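Local atomic coordinates of L0028 (Mitochondria associated protein) (Escherichia coli, PDB entry 3GCG), a protein that binds the host GTPase Cdc42 and probably acts on it as a bacterial mimic of a guanine-nucleotide exchange factor. Residues His20-Thr24 with Glu141-Asn146; Trp43-Gln48 with Arg145-Gly149; Thr55-Thr59 with Ile155-Gln160; Leu104-Phe110 with Met134-Ser139. All blocks are in the same frame, centred on the assembly; numbering follows the deposited sequence.

Contact 1 (His20-Thr24 with Glu141-Asn146); sequences HGKLT and EIFERN
Build 20-24 and 141-144 as regular alpha-helix, then let the backbone loosen through Arg-145 to Asn-146, where phi widens to about -117°. Cross the two almost at right angles: the axes of 20-24 and 141-146 come within 10.1 Å at a signed angle of -84°, with the CA atoms of His-20 and Ile-142 nearest, 6.1 Å apart. So steep a crossing lets little more than one turn of each helix meet. His-20, the first residue of helix 20-32, gives up the most surface. Its m rotamer lays the imidazole against the partner helix, with its edge toward Ile-142 (ND1 to Ile-142 CG1 4.4 Å) and CD2 over one face of the Arg-145 guanidinium, 3.5 Å from Arg-145 CZ. A water accepts from His-20 N (3.1 Å) and, weakly, from Arg-145 NH1 (3.0 Å). Ile-142, m then t, reaches into the angle between the helices, with CD1 3.9 Å from Leu-23 CB and CG2 3.9 Å from Thr-24 OG1; Leu-104 and Ile-100 close over it. Thr-24, also m, donates OG1 to His-20 O (3.0 Å) and receives a weak bond from Asn-146 ND2 (3.2 Å), which itself donates well to Ile-142 O (2.8 Å). This near-orthogonal packing in an all-helical domain joins helix 20-32 to helix 124-146. It rests mainly on His-20 and Ile-142: the one direct hydrogen bond between the helices is weak, and buried His-20 ND1 finds no partner.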
loop_
_atom_site.group_PDB
_atom_site.type_symbol
_atom_site.label_atom_id
_atom_site.label_comp_id
_atom_site.label_asym_id
_atom_site.label_seq_id
_atom_site.Cartn_x
_atom_site.Cartn_y
_atom_site.Cartn_z
ATOM N N HIS B 20 -19.482 -1.023 -15.244
ATOM C CA HIS B 20 -18.920 -0.139 -14.222
ATOM C C HIS B 20 -19.966 0.288 -13.200
ATOM O O HIS B 20 -19.652 0.508 -12.024
ATOM C CB HIS B 20 -18.308 1.081 -14.900
ATOM C CG HIS B 20 -17.290 0.730 -15.934
ATOM N ND1 HIS B 20 -15.994 0.388 -15.613
ATOM C CD2 HIS B 20 -17.396 0.585 -17.276
ATOM C CE1 HIS B 20 -15.347 0.044 -16.712
ATOM N NE2 HIS B 20 -16.175 0.153 -17.735
ATOM N N GLY B 21 -21.212 0.398 -13.652
ATOM C CA GLY B 21 -22.293 0.773 -12.760
ATOM C C GLY B 21 -22.545 -0.273 -11.690
ATOM O O GLY B 21 -22.755 0.072 -10.526
ATOM N N LYS B 22 -22.542 -1.550 -12.074
ATOM C CA LYS B 22 -22.756 -2.627 -11.108
ATOM C C LYS B 22 -21.584 -2.688 -10.152
ATOM O O LYS B 22 -21.754 -2.945 -8.965
ATOM C CB LYS B 22 -22.911 -3.990 -11.801
ATOM C CG LYS B 22 -24.295 -4.219 -12.400
ATOM C CD LYS B 22 -24.462 -5.624 -12.970
ATOM C CE LYS B 22 -25.914 -5.847 -13.392
ATOM N NZ LYS B 22 -26.170 -7.211 -13.936
ATOM N N LEU B 23 -20.385 -2.461 -10.676
ATOM C CA LEU B 23 -19.197 -2.482 -9.835
ATOM C C LEU B 23 -19.318 -1.410 -8.769
ATOM O O LEU B 23 -19.130 -1.682 -7.584
ATOM C CB LEU B 23 -17.939 -2.243 -10.673
ATOM C CG LEU B 23 -17.370 -3.501 -11.336
ATOM C CD1 LEU B 23 -16.282 -3.138 -12.323
ATOM C CD2 LEU B 23 -16.835 -4.434 -10.248
ATOM N N THR B 24 -19.653 -0.195 -9.200
ATOM C CA THR B 24 -19.789 0.934 -8.286
ATOM C C THR B 24 -20.792 0.625 -7.187
ATOM O O THR B 24 -20.565 0.955 -6.023
ATOM C CB THR B 24 -20.244 2.219 -9.026
ATOM O OG1 THR B 24 -19.236 2.624 -9.955
ATOM C CG2 THR B 24 -20.483 3.345 -8.036
ATOM N N GLU B 141 -11.749 4.079 -14.716
ATOM C CA GLU B 141 -13.064 4.208 -15.322
ATOM C C GLU B 141 -14.112 4.433 -14.228
ATOM O O GLU B 141 -15.027 5.236 -14.396
ATOM C CB GLU B 141 -13.378 2.958 -16.157
ATOM C CG GLU B 141 -12.335 2.698 -17.253
ATOM C CD GLU B 141 -12.630 1.474 -18.122
ATOM O OE1 GLU B 141 -12.818 0.365 -17.574
ATOM O OE2 GLU B 141 -12.658 1.615 -19.365
ATOM N N ILE B 142 -13.960 3.748 -13.096
ATOM C CA ILE B 142 -14.899 3.888 -11.987
ATOM C C ILE B 142 -14.779 5.254 -11.341
ATOM O O ILE B 142 -15.772 5.835 -10.897
ATOM C CB ILE B 142 -14.671 2.811 -10.916
ATOM C CG1 ILE B 142 -15.214 1.475 -11.423
ATOM C CG2 ILE B 142 -15.347 3.205 -9.609
ATOM C CD1 ILE B 142 -15.093 0.343 -10.432
ATOM N N PHE B 143 -13.556 5.761 -11.291
ATOM C CA PHE B 143 -13.296 7.065 -10.709
ATOM C C PHE B 143 -13.938 8.181 -11.534
ATOM O O PHE B 143 -14.631 9.045 -10.997
ATOM C CB PHE B 143 -11.786 7.310 -10.629
ATOM C CG PHE B 143 -11.422 8.710 -10.212
ATOM C CD1 PHE B 143 -11.610 9.130 -8.896
ATOM C CD2 PHE B 143 -10.910 9.612 -11.141
ATOM C CE1 PHE B 143 -11.294 10.427 -8.504
ATOM C CE2 PHE B 143 -10.586 10.919 -10.767
ATOM C CZ PHE B 143 -10.779 11.331 -9.440
ATOM N N GLU B 144 -13.694 8.159 -12.840
ATOM C CA GLU B 144 -14.215 9.188 -13.736
ATOM C C GLU B 144 -15.733 9.232 -13.892
ATOM O O GLU B 144 -16.280 10.247 -14.301
ATOM C CB GLU B 144 -13.558 9.061 -15.113
ATOM C CG GLU B 144 -12.044 9.145 -15.049
ATOM C CD GLU B 144 -11.394 9.143 -16.413
ATOM O OE1 GLU B 144 -11.844 8.379 -17.293
ATOM O OE2 GLU B 144 -10.419 9.899 -16.599
ATOM N N ARG B 145 -16.418 8.145 -13.564
ATOM C CA ARG B 145 -17.868 8.135 -13.688
ATOM C C ARG B 145 -18.560 8.587 -12.408
ATOM O O ARG B 145 -19.710 9.030 -12.435
ATOM C CB ARG B 145 -18.353 6.741 -14.071
ATOM C CG ARG B 145 -17.701 6.224 -15.334
ATOM C CD ARG B 145 -18.482 5.078 -15.929
ATOM N NE ARG B 145 -17.934 4.670 -17.214
ATOM C CZ ARG B 145 -18.529 3.819 -18.041
ATOM N NH1 ARG B 145 -19.701 3.283 -17.714
ATOM N NH2 ARG B 145 -17.952 3.504 -19.194
ATOM N N ASN B 146 -17.848 8.504 -11.292
ATOM C CA ASN B 146 -18.419 8.882 -10.011
ATOM C C ASN B 146 -17.717 10.066 -9.348
ATOM O O ASN B 146 -18.233 10.630 -8.388
ATOM C CB ASN B 146 -18.394 7.664 -9.084
ATOM C CG ASN B 146 -19.198 6.493 -9.640
ATOM O OD1 ASN B 146 -20.370 6.317 -9.312
ATOM N ND2 ASN B 146 -18.574 5.700 -10.498
HETATM O O HOH W 1 -20.339 0.354 -17.930
#

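Contact 2 (Trp43-Gln48 with Arg145-Gly149); sequences WFQQEQ and RNFSG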
loop_
_atom_site.group_PDB
_atom_site.type_symbol
_atom_site.label_atom_id
_atom_site.label_comp_id
_atom_site.label_asym_id
_atom_site.label_seq_id
_atom_site.Cartn_x
_atom_site.Cartn_y
_atom_site.Cartn_z
ATOM N N TRP B 43 -16.017 8.327 2.833
ATOM C CA TRP B 43 -15.264 7.486 1.917
ATOM C C TRP B 43 -15.004 8.238 0.610
ATOM O O TRP B 43 -13.883 8.231 0.093
ATOM C CB TRP B 43 -16.025 6.194 1.597
ATOM C CG TRP B 43 -15.370 5.435 0.485
ATOM C CD1 TRP B 43 -14.266 4.629 0.581
ATOM C CD2 TRP B 43 -15.687 5.513 -0.909
ATOM N NE1 TRP B 43 -13.879 4.205 -0.665
ATOM C CE2 TRP B 43 -14.738 4.725 -1.599
ATOM C CE3 TRP B 43 -16.692 6.159 -1.645
ATOM C CZ2 TRP B 43 -14.750 4.583 -2.990
ATOM C CZ3 TRP B 43 -16.703 6.017 -3.025
ATOM C CH2 TRP B 43 -15.740 5.226 -3.682
ATOM N N PHE B 44 -16.042 8.879 0.079
ATOM C CA PHE B 44 -15.920 9.622 -1.180
ATOM C C PHE B 44 -14.840 10.700 -1.096
ATOM O O PHE B 44 -14.000 10.818 -1.987
ATOM C CB PHE B 44 -17.258 10.275 -1.553
ATOM C CG PHE B 44 -17.259 10.930 -2.909
ATOM C CD1 PHE B 44 -17.438 10.172 -4.065
ATOM C CD2 PHE B 44 -17.057 12.308 -3.034
ATOM C CE1 PHE B 44 -17.413 10.777 -5.336
ATOM C CE2 PHE B 44 -17.029 12.927 -4.298
ATOM C CZ PHE B 44 -17.207 12.162 -5.451
ATOM N N GLN B 45 -14.875 11.484 -0.021
ATOM C CA GLN B 45 -13.901 12.550 0.191
ATOM C C GLN B 45 -12.470 12.013 0.235
ATOM O O GLN B 45 -11.580 12.522 -0.453
ATOM C CB GLN B 45 -14.208 13.294 1.501
ATOM C CG GLN B 45 -15.393 14.255 1.429
ATOM C CD GLN B 45 -15.633 15.013 2.736
ATOM O OE1 GLN B 45 -14.739 15.688 3.260
ATOM N NE2 GLN B 45 -16.850 14.909 3.262
ATOM N N GLN B 46 -12.259 10.979 1.045
ATOM C CA GLN B 46 -10.938 10.383 1.194
ATOM C C GLN B 46 -10.399 9.771 -0.096
ATOM O O GLN B 46 -9.248 9.994 -0.461
ATOM C CB GLN B 46 -10.974 9.315 2.282
ATOM C CG GLN B 46 -11.557 9.808 3.584
ATOM C CD GLN B 46 -11.215 8.906 4.748
ATOM O OE1 GLN B 46 -10.923 7.719 4.568
ATOM N NE2 GLN B 46 -11.258 9.459 5.955
ATOM N N GLU B 47 -11.235 8.995 -0.777
ATOM C CA GLU B 47 -10.826 8.356 -2.018
ATOM C C GLU B 47 -10.496 9.395 -3.084
ATOM O O GLU B 47 -9.494 9.271 -3.785
ATOM C CB GLU B 47 -11.924 7.418 -2.526
ATOM C CG GLU B 47 -11.605 6.794 -3.870
ATOM C CD GLU B 47 -10.407 5.862 -3.807
ATOM O OE1 GLU B 47 -9.820 5.599 -4.874
ATOM O OE2 GLU B 47 -10.064 5.386 -2.698
ATOM N N GLN B 48 -11.333 10.421 -3.203
ATOM C CA GLN B 48 -11.095 11.472 -4.191
ATOM C C GLN B 48 -9.713 12.119 -4.050
ATOM O O GLN B 48 -8.967 12.215 -5.033
ATOM C CB GLN B 48 -12.172 12.557 -4.088
ATOM C CG GLN B 48 -12.132 13.566 -5.228
ATOM C CD GLN B 48 -13.394 14.425 -5.292
ATOM O OE1 GLN B 48 -13.772 15.072 -4.306
ATOM N NE2 GLN B 48 -14.048 14.433 -6.455
ATOM N N ARG B 145 -16.418 8.145 -13.564
ATOM C CA ARG B 145 -17.868 8.135 -13.688
ATOM C C ARG B 145 -18.560 8.587 -12.408
ATOM O O ARG B 145 -19.710 9.030 -12.435
ATOM C CB ARG B 145 -18.353 6.741 -14.071
ATOM C CG ARG B 145 -17.701 6.224 -15.334
ATOM C CD ARG B 145 -18.482 5.078 -15.929
ATOM N NE ARG B 145 -17.934 4.670 -17.214
ATOM C CZ ARG B 145 -18.529 3.819 -18.041
ATOM N NH1 ARG B 145 -19.701 3.283 -17.714
ATOM N NH2 ARG B 145 -17.952 3.504 -19.194
ATOM N N ASN B 146 -17.848 8.504 -11.292
ATOM C CA ASN B 146 -18.419 8.882 -10.011
ATOM C C ASN B 146 -17.717 10.066 -9.348
ATOM O O ASN B 146 -18.233 10.630 -8.388
ATOM C CB ASN B 146 -18.394 7.664 -9.084
ATOM C CG ASN B 146 -19.198 6.493 -9.640
ATOM O OD1 ASN B 146 -20.370 6.317 -9.312
ATOM N ND2 ASN B 146 -18.574 5.700 -10.498
ATOM N N PHE B 147 -16.548 10.442 -9.858
ATOM C CA PHE B 147 -15.785 11.557 -9.285
ATOM C C PHE B 147 -15.420 12.601 -10.335
ATOM O O PHE B 147 -14.256 12.982 -10.443
ATOM C CB PHE B 147 -14.468 11.061 -8.671
ATOM C CG PHE B 147 -14.630 10.063 -7.558
ATOM C CD1 PHE B 147 -15.184 8.810 -7.794
ATOM C CD2 PHE B 147 -14.169 10.361 -6.281
ATOM C CE1 PHE B 147 -15.280 7.873 -6.772
ATOM C CE2 PHE B 147 -14.261 9.430 -5.254
ATOM C CZ PHE B 147 -14.812 8.183 -5.499
ATOM N N SER B 148 -16.386 13.074 -11.108
ATOM C CA SER B 148 -16.049 14.055 -12.130
ATOM C C SER B 148 -15.708 15.438 -11.611
ATOM O O SER B 148 -16.364 16.417 -11.945
ATOM C CB SER B 148 -17.154 14.156 -13.178
ATOM O OG SER B 148 -17.016 13.131 -14.146
ATOM N N GLY B 149 -14.679 15.505 -10.775
ATOM C CA GLY B 149 -14.226 16.781 -10.267
ATOM C C GLY B 149 -13.215 17.220 -11.307
ATOM O O GLY B 149 -12.946 18.407 -11.478
#
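This is an aromatic cluster, made where the turn after helix 124-146 packs on the early part of helix 41-67. Phe-147 carries it, with by far the largest covered surface. Its ring forms an offset stack with Phe-44, centroids 4.2 Å apart and planes at 17°, and Phe-44 CE1 comes within 3.4 Å of Phe-147 CD2. The edge of Phe-44 meets the backbone, CE1 lying 3.2 Å from Asn-146 O. Trp-43 approaches obliquely, its six-membered ring 5.7 Å from that of Phe-147 between centroids, with CH2 3.6 Å from Phe-147 CZ. Trp-43 and Glu-47 are the two signature residues of the WxxxE motif that gives this effector family its name; one helical turn apart, both touch Phe-147, Glu-47 through CG at 3.9 Å from Phe-147 CZ. Their polar ends go elsewhere: Trp-43 NE1 bonds Ser-99, and the Glu-47 carboxylate bonds Ser-98 and Ser-99. Between them Gln-46 faces away and hydrogen-bonds to Cdc42. On the far flank, Gln-48 CB packs 3.7 Å from Phe-147 CD2. The chain then doubles back through an inverse gamma turn centred on Ser-148, with Gly-149 N bonded to Phe-147 O at 2.6 Å.

Contact 3 (Thr55-Thr59 with Ile155-Gln160); sequences TVNRT and IKAITQ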
loop_
_atom_site.group_PDB
_atom_site.type_symbol
_atom_site.label_atom_id
_atom_site.label_comp_id
_atom_site.label_asym_id
_atom_site.label_seq_id
_atom_site.Cartn_x
_atom_site.Cartn_y
_atom_site.Cartn_z
ATOM N N THR B 55 -2.568 9.829 -8.696
ATOM C CA THR B 55 -2.462 10.148 -10.124
ATOM C C THR B 55 -1.333 11.168 -10.280
ATOM O O THR B 55 -0.524 11.078 -11.198
ATOM C CB THR B 55 -3.777 10.758 -10.678
ATOM O OG1 THR B 55 -4.825 9.788 -10.599
ATOM C CG2 THR B 55 -3.616 11.159 -12.136
ATOM N N VAL B 56 -1.279 12.129 -9.361
ATOM C CA VAL B 56 -0.238 13.145 -9.398
ATOM C C VAL B 56 1.128 12.522 -9.135
ATOM O O VAL B 56 2.076 12.780 -9.866
ATOM C CB VAL B 56 -0.485 14.252 -8.353
ATOM C CG1 VAL B 56 0.717 15.167 -8.284
ATOM C CG2 VAL B 56 -1.728 15.052 -8.714
ATOM N N ASN B 57 1.230 11.708 -8.090
ATOM C CA ASN B 57 2.497 11.060 -7.765
ATOM C C ASN B 57 2.979 10.146 -8.885
ATOM O O ASN B 57 4.172 10.005 -9.111
ATOM C CB ASN B 57 2.378 10.258 -6.470
ATOM C CG ASN B 57 2.713 11.082 -5.256
ATOM O OD1 ASN B 57 3.723 11.773 -5.234
ATOM N ND2 ASN B 57 1.870 11.012 -4.233
ATOM N N ARG B 58 2.028 9.531 -9.571
ATOM C CA ARG B 58 2.307 8.630 -10.680
ATOM C C ARG B 58 2.933 9.424 -11.822
ATOM O O ARG B 58 3.861 8.959 -12.488
ATOM C CB ARG B 58 0.999 8.006 -11.156
ATOM C CG ARG B 58 1.132 6.641 -11.764
ATOM C CD ARG B 58 0.129 5.698 -11.111
ATOM N NE ARG B 58 0.693 4.365 -10.954
ATOM C CZ ARG B 58 0.696 3.435 -11.900
ATOM N NH1 ARG B 58 0.150 3.673 -13.086
ATOM N NH2 ARG B 58 1.280 2.276 -11.669
ATOM N N THR B 59 2.404 10.623 -12.054
ATOM C CA THR B 59 2.909 11.478 -13.119
ATOM C C THR B 59 4.324 11.933 -12.768
ATOM O O THR B 59 5.189 12.042 -13.639
ATOM C CB THR B 59 1.995 12.709 -13.319
ATOM O OG1 THR B 59 0.655 12.273 -13.582
ATOM C CG2 THR B 59 2.476 13.547 -14.488
ATOM N N ILE B 155 -5.932 15.714 -15.033
ATOM C CA ILE B 155 -5.073 15.749 -13.851
ATOM C C ILE B 155 -3.609 15.602 -14.280
ATOM O O ILE B 155 -2.741 16.356 -13.833
ATOM C CB ILE B 155 -5.439 14.602 -12.876
ATOM C CG1 ILE B 155 -6.846 14.819 -12.328
ATOM C CG2 ILE B 155 -4.443 14.528 -11.738
ATOM C CD1 ILE B 155 -7.366 13.640 -11.542
ATOM N N LYS B 156 -3.344 14.626 -15.146
ATOM C CA LYS B 156 -1.994 14.383 -15.660
ATOM C C LYS B 156 -1.405 15.601 -16.367
ATOM O O LYS B 156 -0.260 15.977 -16.123
ATOM C CB LYS B 156 -1.995 13.220 -16.650
ATOM C CG LYS B 156 -2.113 11.835 -16.032
ATOM C CD LYS B 156 -1.829 10.754 -17.083
ATOM C CE LYS B 156 -1.839 9.360 -16.471
ATOM N NZ LYS B 156 -1.464 8.302 -17.460
ATOM N N ALA B 157 -2.188 16.197 -17.262
ATOM C CA ALA B 157 -1.748 17.365 -18.025
ATOM C C ALA B 157 -1.461 18.541 -17.091
ATOM O O ALA B 157 -0.424 19.189 -17.190
ATOM C CB ALA B 157 -2.816 17.749 -19.052
ATOM N N ILE B 158 -2.395 18.812 -16.185
ATOM C CA ILE B 158 -2.221 19.888 -15.226
ATOM C C ILE B 158 -0.930 19.669 -14.437
ATOM O O ILE B 158 -0.155 20.603 -14.230
ATOM C CB ILE B 158 -3.414 19.946 -14.258
ATOM C CG1 ILE B 158 -4.675 20.354 -15.025
ATOM C CG2 ILE B 158 -3.110 20.900 -13.111
ATOM C CD1 ILE B 158 -5.932 20.379 -14.174
ATOM N N THR B 159 -0.697 18.430 -14.009
ATOM C CA THR B 159 0.510 18.098 -13.253
ATOM C C THR B 159 1.763 18.326 -14.099
ATOM O O THR B 159 2.732 18.931 -13.636
ATOM C CB THR B 159 0.489 16.627 -12.781
ATOM O OG1 THR B 159 -0.655 16.408 -11.945
ATOM C CG2 THR B 159 1.758 16.291 -12.007
ATOM N N GLN B 160 1.739 17.834 -15.337
ATOM C CA GLN B 160 2.866 17.993 -16.255
ATOM C C GLN B 160 3.252 19.465 -16.366
ATOM O O GLN B 160 4.436 19.819 -16.386
ATOM C CB GLN B 160 2.502 17.466 -17.653
ATOM C CG GLN B 160 2.439 15.953 -17.763
ATOM C CD GLN B 160 2.085 15.476 -19.164
ATOM O OE1 GLN B 160 1.017 15.799 -19.692
ATOM N NE2 GLN B 160 2.981 14.698 -19.771
#
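Three threonines set the character of this helix crossing, and all take the m rotamer. In Thr-59 and Thr-159 the hydroxyl is turned back onto its own helix, Thr-59 OG1 donating to Thr-55 O (2.9 Å) and Thr-159 OG1 to Ile-155 O (2.8 Å); Thr-55 OG1 is bonded likewise to Tyr-51 O. Methyls meet in two pairs: Thr-59 CG2 sits 3.8 Å from Thr-159 CG2, and Thr-55 CG2 3.5 Å from Ile-155 CG2. Elsewhere carbon packs against the hydroxyl oxygens. Val-56, chi1 t, sets CG2 3.7 Å from Thr-159 OG1, and Lys-156, m then extended, brings CG to 3.7 Å from Thr-59 OG1. These short side chains fit an axis distance of 9.3 Å at a crossing of -52°. The contact ties the C-terminal helix 152-166 to the middle of helix 41-67; helix 73-87 packs against both, Phe-80 touching Val-56 and Leu-87 touching Ile-158, while Arg-58, off to one side, forms a salt bridge with Cdc42.

Contact 4 (Leu104-Phe110 with Met134-Ser139); sequences LQSNKYF and MIEQVS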
loop_
_atom_site.group_PDB
_atom_site.type_symbol
_atom_site.label_atom_id
_atom_site.label_comp_id
_atom_site.label_asym_id
_atom_site.label_seq_id
_atom_site.Cartn_x
_atom_site.Cartn_y
_atom_site.Cartn_z
ATOM N N LEU B 104 -11.468 -3.824 -6.136
ATOM C CA LEU B 104 -11.565 -4.704 -7.305
ATOM C C LEU B 104 -10.761 -5.994 -7.146
ATOM O O LEU B 104 -11.201 -7.070 -7.562
ATOM C CB LEU B 104 -11.089 -3.976 -8.565
ATOM C CG LEU B 104 -11.869 -2.732 -9.011
ATOM C CD1 LEU B 104 -11.135 -2.024 -10.157
ATOM C CD2 LEU B 104 -13.283 -3.148 -9.426
ATOM N N GLN B 105 -9.589 -5.884 -6.527
ATOM C CA GLN B 105 -8.705 -7.027 -6.336
ATOM C C GLN B 105 -9.384 -8.258 -5.741
ATOM O O GLN B 105 -9.048 -9.390 -6.106
ATOM C CB GLN B 105 -7.509 -6.601 -5.474
ATOM C CG GLN B 105 -6.402 -7.642 -5.324
ATOM C CD GLN B 105 -6.739 -8.709 -4.306
ATOM O OE1 GLN B 105 -7.291 -8.415 -3.244
ATOM N NE2 GLN B 105 -6.400 -9.953 -4.614
ATOM N N SER B 106 -10.335 -8.049 -4.832
ATOM C CA SER B 106 -11.028 -9.171 -4.208
ATOM C C SER B 106 -12.520 -9.240 -4.554
ATOM O O SER B 106 -13.312 -9.847 -3.829
ATOM C CB SER B 106 -10.842 -9.129 -2.686
ATOM O OG SER B 106 -11.288 -7.905 -2.129
ATOM N N ASN B 107 -12.891 -8.622 -5.668
ATOM C CA ASN B 107 -14.276 -8.609 -6.129
ATOM C C ASN B 107 -14.519 -9.773 -7.099
ATOM O O ASN B 107 -13.750 -9.981 -8.034
ATOM C CB ASN B 107 -14.563 -7.260 -6.798
ATOM C CG ASN B 107 -15.968 -7.168 -7.359
ATOM O OD1 ASN B 107 -16.210 -7.500 -8.524
ATOM N ND2 ASN B 107 -16.906 -6.719 -6.530
ATOM N N LYS B 108 -15.589 -10.530 -6.862
ATOM C CA LYS B 108 -15.945 -11.695 -7.685
ATOM C C LYS B 108 -16.195 -11.360 -9.148
ATOM O O LYS B 108 -15.566 -11.926 -10.047
ATOM C CB LYS B 108 -17.210 -12.367 -7.148
ATOM C CG LYS B 108 -17.185 -12.740 -5.689
ATOM C CD LYS B 108 -18.565 -13.225 -5.254
ATOM C CE LYS B 108 -18.653 -13.364 -3.743
ATOM N NZ LYS B 108 -20.019 -13.774 -3.300
ATOM N N TYR B 109 -17.140 -10.454 -9.378
ATOM C CA TYR B 109 -17.505 -10.041 -10.728
ATOM C C TYR B 109 -16.277 -9.603 -11.523
ATOM O O TYR B 109 -16.068 -10.036 -12.659
ATOM C CB TYR B 109 -18.538 -8.909 -10.651
ATOM C CG TYR B 109 -18.944 -8.323 -11.988
ATOM C CD1 TYR B 109 -19.328 -9.143 -13.049
ATOM C CD2 TYR B 109 -18.976 -6.939 -12.179
ATOM C CE1 TYR B 109 -19.737 -8.599 -14.276
ATOM C CE2 TYR B 109 -19.383 -6.383 -13.395
ATOM C CZ TYR B 109 -19.760 -7.219 -14.436
ATOM O OH TYR B 109 -20.145 -6.673 -15.633
ATOM N N PHE B 110 -15.466 -8.742 -10.920
ATOM C CA PHE B 110 -14.253 -8.256 -11.562
ATOM C C PHE B 110 -13.267 -9.377 -11.890
ATOM O O PHE B 110 -12.712 -9.429 -12.986
ATOM C CB PHE B 110 -13.539 -7.250 -10.668
ATOM C CG PHE B 110 -12.214 -6.804 -11.221
ATOM C CD1 PHE B 110 -12.159 -5.868 -12.253
ATOM C CD2 PHE B 110 -11.022 -7.348 -10.735
ATOM C CE1 PHE B 110 -10.935 -5.483 -12.794
ATOM C CE2 PHE B 110 -9.799 -6.969 -11.266
ATOM C CZ PHE B 110 -9.753 -6.036 -12.299
ATOM N N MET B 134 -5.670 -4.720 -15.356
ATOM C CA MET B 134 -7.106 -4.501 -15.453
ATOM C C MET B 134 -7.592 -3.675 -14.267
ATOM O O MET B 134 -8.532 -2.904 -14.397
ATOM C CB MET B 134 -7.845 -5.842 -15.525
ATOM C CG MET B 134 -7.788 -6.490 -16.912
ATOM S SD MET B 134 -8.457 -8.176 -16.984
ATOM C CE MET B 134 -10.263 -7.851 -16.939
ATOM N N ILE B 135 -6.948 -3.830 -13.113
ATOM C CA ILE B 135 -7.334 -3.054 -11.935
ATOM C C ILE B 135 -7.068 -1.571 -12.194
ATOM O O ILE B 135 -7.867 -0.712 -11.815
ATOM C CB ILE B 135 -6.555 -3.503 -10.654
ATOM C CG1 ILE B 135 -7.155 -4.797 -10.109
ATOM C CG2 ILE B 135 -6.607 -2.412 -9.588
ATOM C CD1 ILE B 135 -6.483 -5.298 -8.854
ATOM N N GLU B 136 -5.949 -1.270 -12.839
ATOM C CA GLU B 136 -5.627 0.119 -13.139
ATOM C C GLU B 136 -6.689 0.703 -14.078
ATOM O O GLU B 136 -7.255 1.764 -13.811
ATOM C CB GLU B 136 -4.245 0.216 -13.792
ATOM C CG GLU B 136 -3.847 1.633 -14.184
ATOM C CD GLU B 136 -3.588 2.544 -12.987
ATOM O OE1 GLU B 136 -3.778 3.773 -13.130
ATOM O OE2 GLU B 136 -3.179 2.040 -11.915
ATOM N N GLN B 137 -6.965 -0.008 -15.169
ATOM C CA GLN B 137 -7.946 0.434 -16.157
ATOM C C GLN B 137 -9.361 0.637 -15.635
ATOM O O GLN B 137 -9.980 1.661 -15.903
ATOM C CB GLN B 137 -8.014 -0.551 -17.328
ATOM C CG GLN B 137 -6.706 -0.755 -18.068
ATOM C CD GLN B 137 -6.886 -1.495 -19.387
ATOM O OE1 GLN B 137 -7.613 -2.488 -19.464
ATOM N NE2 GLN B 137 -6.212 -1.017 -20.431
ATOM N N VAL B 138 -9.875 -0.345 -14.903
ATOM C CA VAL B 138 -11.239 -0.278 -14.382
ATOM C C VAL B 138 -11.466 0.729 -13.245
ATOM O O VAL B 138 -12.531 1.348 -13.162
ATOM C CB VAL B 138 -11.716 -1.685 -13.946
ATOM C CG1 VAL B 138 -13.178 -1.651 -13.563
ATOM C CG2 VAL B 138 -11.511 -2.670 -15.087
ATOM N N SER B 139 -10.485 0.902 -12.365
ATOM C CA SER B 139 -10.667 1.867 -11.284
ATOM C C SER B 139 -10.657 3.276 -11.867
ATOM O O SER B 139 -11.388 4.146 -11.409
ATOM C CB SER B 139 -9.578 1.726 -10.209
ATOM O OG SER B 139 -8.294 1.939 -10.744
#
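Where helix 99-105 breaks and helix 108-118 starts, the bend forms a concave surface, and helix 124-146 presses its side chains into it. Ile-135 is the main bump: its CB points sideways, but the m,t rotamer carries CD1 to 3.8 Å from Gln-105 CB and CG1 to 3.6 Å from Phe-110 CE2, so that it fills the notch between the two short helices, with Leu-104 CB at 4.3 Å from Ile-135 CG1. In return Leu-104 pushes CD1 into a shallow dip on the backbone of 134-139, 3.9 Å from Ile-135 O, 3.8 Å from Val-138 CB and 3.7 Å from Ser-139 N. Ser-139, chi1 p, folds OG back to Ile-135 O (2.9 Å). The bend itself is held by Asn-107, N-cap of helix 108-118, whose OD1 accepts from Phe-110 N at 2.8 Å. This packing belongs to one of the two helical bundles of what is probably a SopE-like exchange-factor fold. The Phe-110 ring, covered more than any other residue here, reaches across to Met-134, Ile-135 and Val-138: CZ lies 3.8 Å from Met-134 CB, and its edge meets Val-138, with CE1 3.7 Å from Val-138 CG2. Leu-23 of helix 20-32 covers Leu-104 and Val-138 from another direction. Gln-105 packs through CB while the end of its side chain leads away, and OE1 takes a hydrogen bond from a basic side chain of the Cdc42 chain.

How the contacts relate
Helix 124-146 runs through three of the four contacts: contact 4 on its middle, then contact 1 and contact 2 towards its end, where Arg-145 and Asn-146 belong to both segments. Contacts 1 and 4, centres 11 Å apart, merge into one core through Leu-23, with Leu-23 CD1 3.7 Å from Val-138 CG1. Contact 2 is about 10 Å from contact 1, centre to centre, and passes to helix 41-67, which continues to contact 3, about 17 Å further on between centres. Contacts 3 and 4 lie on opposite sides of the chain's centre, centres 22 Å apart. Cdc42 is bound by Gln-46, Arg-58 and Gln-105, so contacts 2, 3 and 4 all border its binding surface.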